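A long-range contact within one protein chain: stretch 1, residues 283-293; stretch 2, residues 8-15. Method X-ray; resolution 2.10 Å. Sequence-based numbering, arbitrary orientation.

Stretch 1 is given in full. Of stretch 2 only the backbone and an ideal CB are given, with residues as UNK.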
# COMPACT_ATOMS: atom_id res chain seq x y z
N GLU A 283 33.95 1.91 30.87
CA GLU A 283 33.46 2.50 29.62
C GLU A 283 34.57 2.65 28.59
O GLU A 283 35.76 2.75 28.93
CB GLU A 283 32.80 3.86 29.88
CG GLU A 283 31.63 3.81 30.84
CD GLU A 283 32.06 3.86 32.31
OE1 GLU A 283 33.27 3.78 32.60
OE2 GLU A 283 31.18 3.99 33.18
N ALA A 284 34.18 2.69 27.32
CA ALA A 284 35.13 2.79 26.22
C ALA A 284 35.98 4.05 26.28
O ALA A 284 37.14 4.03 25.87
CB ALA A 284 34.40 2.70 24.87
N ASP A 285 35.41 5.15 26.78
CA ASP A 285 36.16 6.40 26.82
C ASP A 285 37.23 6.39 27.92
O ASP A 285 38.05 7.30 28.00
CB ASP A 285 35.25 7.64 26.90
CG ASP A 285 34.47 7.73 28.20
OD1 ASP A 285 34.66 6.88 29.09
OD2 ASP A 285 33.65 8.67 28.32
N ARG A 286 37.22 5.35 28.74
CA ARG A 286 38.24 5.19 29.78
C ARG A 286 39.28 4.11 29.44
O ARG A 286 40.21 3.89 30.20
CB ARG A 286 37.57 4.88 31.13
CG ARG A 286 36.86 6.07 31.76
CD ARG A 286 35.94 5.62 32.89
NE ARG A 286 35.75 6.66 33.91
CZ ARG A 286 34.81 6.61 34.85
NH1 ARG A 286 33.97 5.57 34.89
NH2 ARG A 286 34.71 7.59 35.74
N LEU A 287 39.11 3.44 28.30
CA LEU A 287 40.02 2.35 27.93
C LEU A 287 41.50 2.78 27.90
O LEU A 287 42.34 2.19 28.56
CB LEU A 287 39.64 1.75 26.58
CG LEU A 287 40.55 0.61 26.12
CD1 LEU A 287 40.66 -0.46 27.20
CD2 LEU A 287 40.08 0.00 24.81
N GLU A 288 41.79 3.81 27.11
CA GLU A 288 43.16 4.29 26.95
C GLU A 288 43.77 4.74 28.27
O GLU A 288 44.92 4.43 28.57
CB GLU A 288 43.19 5.46 25.96
CG GLU A 288 42.93 5.06 24.52
CD GLU A 288 43.16 6.22 23.56
OE1 GLU A 288 43.51 7.32 24.03
OE2 GLU A 288 43.00 6.01 22.33
N LEU A 289 43.00 5.49 29.05
CA LEU A 289 43.48 5.99 30.33
C LEU A 289 43.76 4.82 31.27
O LEU A 289 44.77 4.80 31.97
CB LEU A 289 42.46 6.95 30.95
CG LEU A 289 42.87 7.60 32.28
CD1 LEU A 289 44.16 8.41 32.13
CD2 LEU A 289 41.74 8.46 32.82
N SER A 290 42.87 3.83 31.27
CA SER A 290 43.04 2.68 32.15
C SER A 290 44.32 1.91 31.82
O SER A 290 45.05 1.49 32.71
CB SER A 290 41.83 1.75 32.06
OG SER A 290 41.88 0.97 30.87
N LEU A 291 44.59 1.73 30.53
CA LEU A 291 45.80 1.05 30.10
C LEU A 291 47.06 1.83 30.49
O LEU A 291 48.09 1.24 30.83
CB LEU A 291 45.76 0.77 28.58
CG LEU A 291 44.69 -0.26 28.15
CD1 LEU A 291 44.61 -0.40 26.63
CD2 LEU A 291 44.96 -1.62 28.78
N ASP A 292 46.99 3.16 30.45
CA ASP A 292 48.10 4.00 30.89
C ASP A 292 48.38 3.75 32.37
O ASP A 292 49.52 3.59 32.78
CB ASP A 292 47.77 5.48 30.71
CG ASP A 292 47.75 5.90 29.26
OD1 ASP A 292 48.35 5.20 28.41
OD2 ASP A 292 47.13 6.95 28.96
N VAL A 293 47.32 3.76 33.17
CA VAL A 293 47.44 3.56 34.60
C VAL A 293 47.96 2.15 34.89
O VAL A 293 48.89 1.97 35.68
CB VAL A 293 46.09 3.79 35.31
CG1 VAL A 293 46.11 3.22 36.73
CG2 VAL A 293 45.75 5.27 35.30
N UNK A 8 54.21 1.62 23.22
CA UNK A 8 53.76 3.02 23.24
C UNK A 8 52.37 3.13 23.86
O UNK A 8 51.64 2.15 23.88
CB UNK A 8 53.75 3.60 21.83
N UNK A 9 52.01 4.32 24.37
CA UNK A 9 50.67 4.50 24.93
C UNK A 9 49.61 4.01 23.95
O UNK A 9 49.68 4.35 22.77
CB UNK A 9 50.43 5.97 25.28
N UNK A 10 48.66 3.21 24.43
CA UNK A 10 47.66 2.61 23.56
C UNK A 10 46.81 3.66 22.83
O UNK A 10 46.31 4.60 23.44
CB UNK A 10 46.75 1.69 24.38
N UNK A 11 46.65 3.47 21.52
CA UNK A 11 45.93 4.45 20.71
C UNK A 11 45.29 3.87 19.43
O UNK A 11 45.40 4.45 18.35
CB UNK A 11 46.89 5.58 20.33
N UNK A 12 44.62 2.73 19.56
CA UNK A 12 43.92 2.12 18.43
C UNK A 12 42.76 2.98 17.95
O UNK A 12 42.18 3.74 18.73
CB UNK A 12 43.41 0.73 18.81
N UNK A 13 42.41 2.87 16.65
CA UNK A 13 41.25 3.60 16.12
C UNK A 13 39.98 3.26 16.90
O UNK A 13 39.70 2.08 17.14
CB UNK A 13 41.05 3.28 14.64
N UNK A 14 39.23 4.29 17.28
CA UNK A 14 38.13 4.17 18.23
C UNK A 14 36.94 3.37 17.71
O UNK A 14 36.41 2.51 18.41
CB UNK A 14 37.66 5.57 18.63
N UNK A 15 36.52 3.66 16.48
CA UNK A 15 35.31 3.06 15.93
C UNK A 15 35.44 2.67 14.47
O UNK A 15 34.75 3.22 13.62
CB UNK A 15 34.14 4.03 16.09

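Position 8 has no atom of stretch 1 within 5.5 Å of its ideal CB, and phi/psi of -65/158 is open to almost any residue, proline included. The deposited residue is Pro8, which makes no contact here.

At position 9 CA-to-CB points sideways, and the ideal CB lies 3.8 Å from Asp292 OD1. A small or compact side chain would fit beside this carboxylate, and a polar one could address it; phi of -50° also admits proline. The residue is Pro9, whose CB sits 4.1 Å from Asp292 OD1, a simple packing contact.

Position 10 points toward the helix that carries Leu287, Glu288 and Leu291. Its ideal CB is 3.7 Å from Leu291 CD1 and 5.1 Å from Glu288 CG, and Leu287 lies further along the same side, so a large apolar side chain, such as leucine, methionine or an aromatic, would suit. Phe10 fills the place with chi1 at t. Leu291 CD1 lies over one face of the ring, 3.9 Å from the Phe10 ring centroid in a CH-pi contact, while the aliphatic Glu288 CG meets the ring edge, 4.2 Å from Phe10 CD2. Leu287 CD2 packs 4.1 Å from Phe10 CE2. The backbone is served too: Phe10 N donates to water 1, which in turn donates to Asp292 OD1.

At position 11 CA-to-CB points away, yet the ideal CB is 4.4 Å from Glu288 OE2. Small polar residues such as serine, threonine or asparagine could reach the acid through solvent. Thr11 does so: Thr11 OG1 and Glu288 OE2, 4.2 Å apart, are too distant to bond directly, and water 2 joins them.

Position 12 points sideways into space free of stretch 1, so side-chain identity is loosely constrained. Ala12 contributes chiefly its carbonyl, since water 3 donates to both Ala12 O and Glu288 OE2.

Position 13 points away, and its phi of -56° suits proline among many others. Pro13 makes no contact.

Position 14 also points sideways, with nothing near its ideal CB; the nearest CA of stretch 1, that of Ala284, is 8.6 Å from its own. Only a long side chain can span such a gap, so tyrosine, phenylalanine, methionine, arginine or lysine are candidates. Tyr14, chi1 t, brings its ring alongside Ala284, with Ala284 CB 4.0 Å from Tyr14 CZ. Tyr14 OH approaches Asp285 N to 3.2 Å, but the angle is too poor for a hydrogen bond, so the contact rests on packing.

Position 15 lies out of reach and sets no visible demand; Ala15 makes no contact.

Stretch 2 8-15: PPFTAPYA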
# COMPACT_ATOMS: atom_id res chain seq x y z
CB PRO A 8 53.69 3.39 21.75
CG PRO A 8 54.48 2.34 21.03
CD PRO A 8 54.34 1.10 21.85
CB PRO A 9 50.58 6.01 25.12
CG PRO A 9 51.99 6.44 25.35
CD PRO A 9 52.84 5.53 24.50
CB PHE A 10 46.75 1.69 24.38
CG PHE A 10 45.78 0.90 23.56
CD1 PHE A 10 46.20 -0.24 22.88
CD2 PHE A 10 44.45 1.26 23.49
CE1 PHE A 10 45.30 -0.98 22.13
CE2 PHE A 10 43.55 0.52 22.74
CZ PHE A 10 43.97 -0.60 22.06
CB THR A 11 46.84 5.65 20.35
OG1 THR A 11 46.12 6.57 19.51
CG2 THR A 11 48.09 5.18 19.62
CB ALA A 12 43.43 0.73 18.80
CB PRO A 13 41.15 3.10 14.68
CG PRO A 13 42.56 2.72 14.33
CD PRO A 13 43.11 2.12 15.60
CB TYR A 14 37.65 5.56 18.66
CG TYR A 14 36.95 5.60 20.00
CD1 TYR A 14 37.68 5.52 21.19
CD2 TYR A 14 35.57 5.74 20.08
CE1 TYR A 14 37.05 5.56 22.42
CE2 TYR A 14 34.93 5.79 21.31
CZ TYR A 14 35.68 5.70 22.47
OH TYR A 14 35.05 5.75 23.70
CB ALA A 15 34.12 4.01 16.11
O HOH W 1 48.64 2.82 27.36
O HOH W 2 43.61 7.53 20.18
O HOH W 3 42.02 3.83 21.45
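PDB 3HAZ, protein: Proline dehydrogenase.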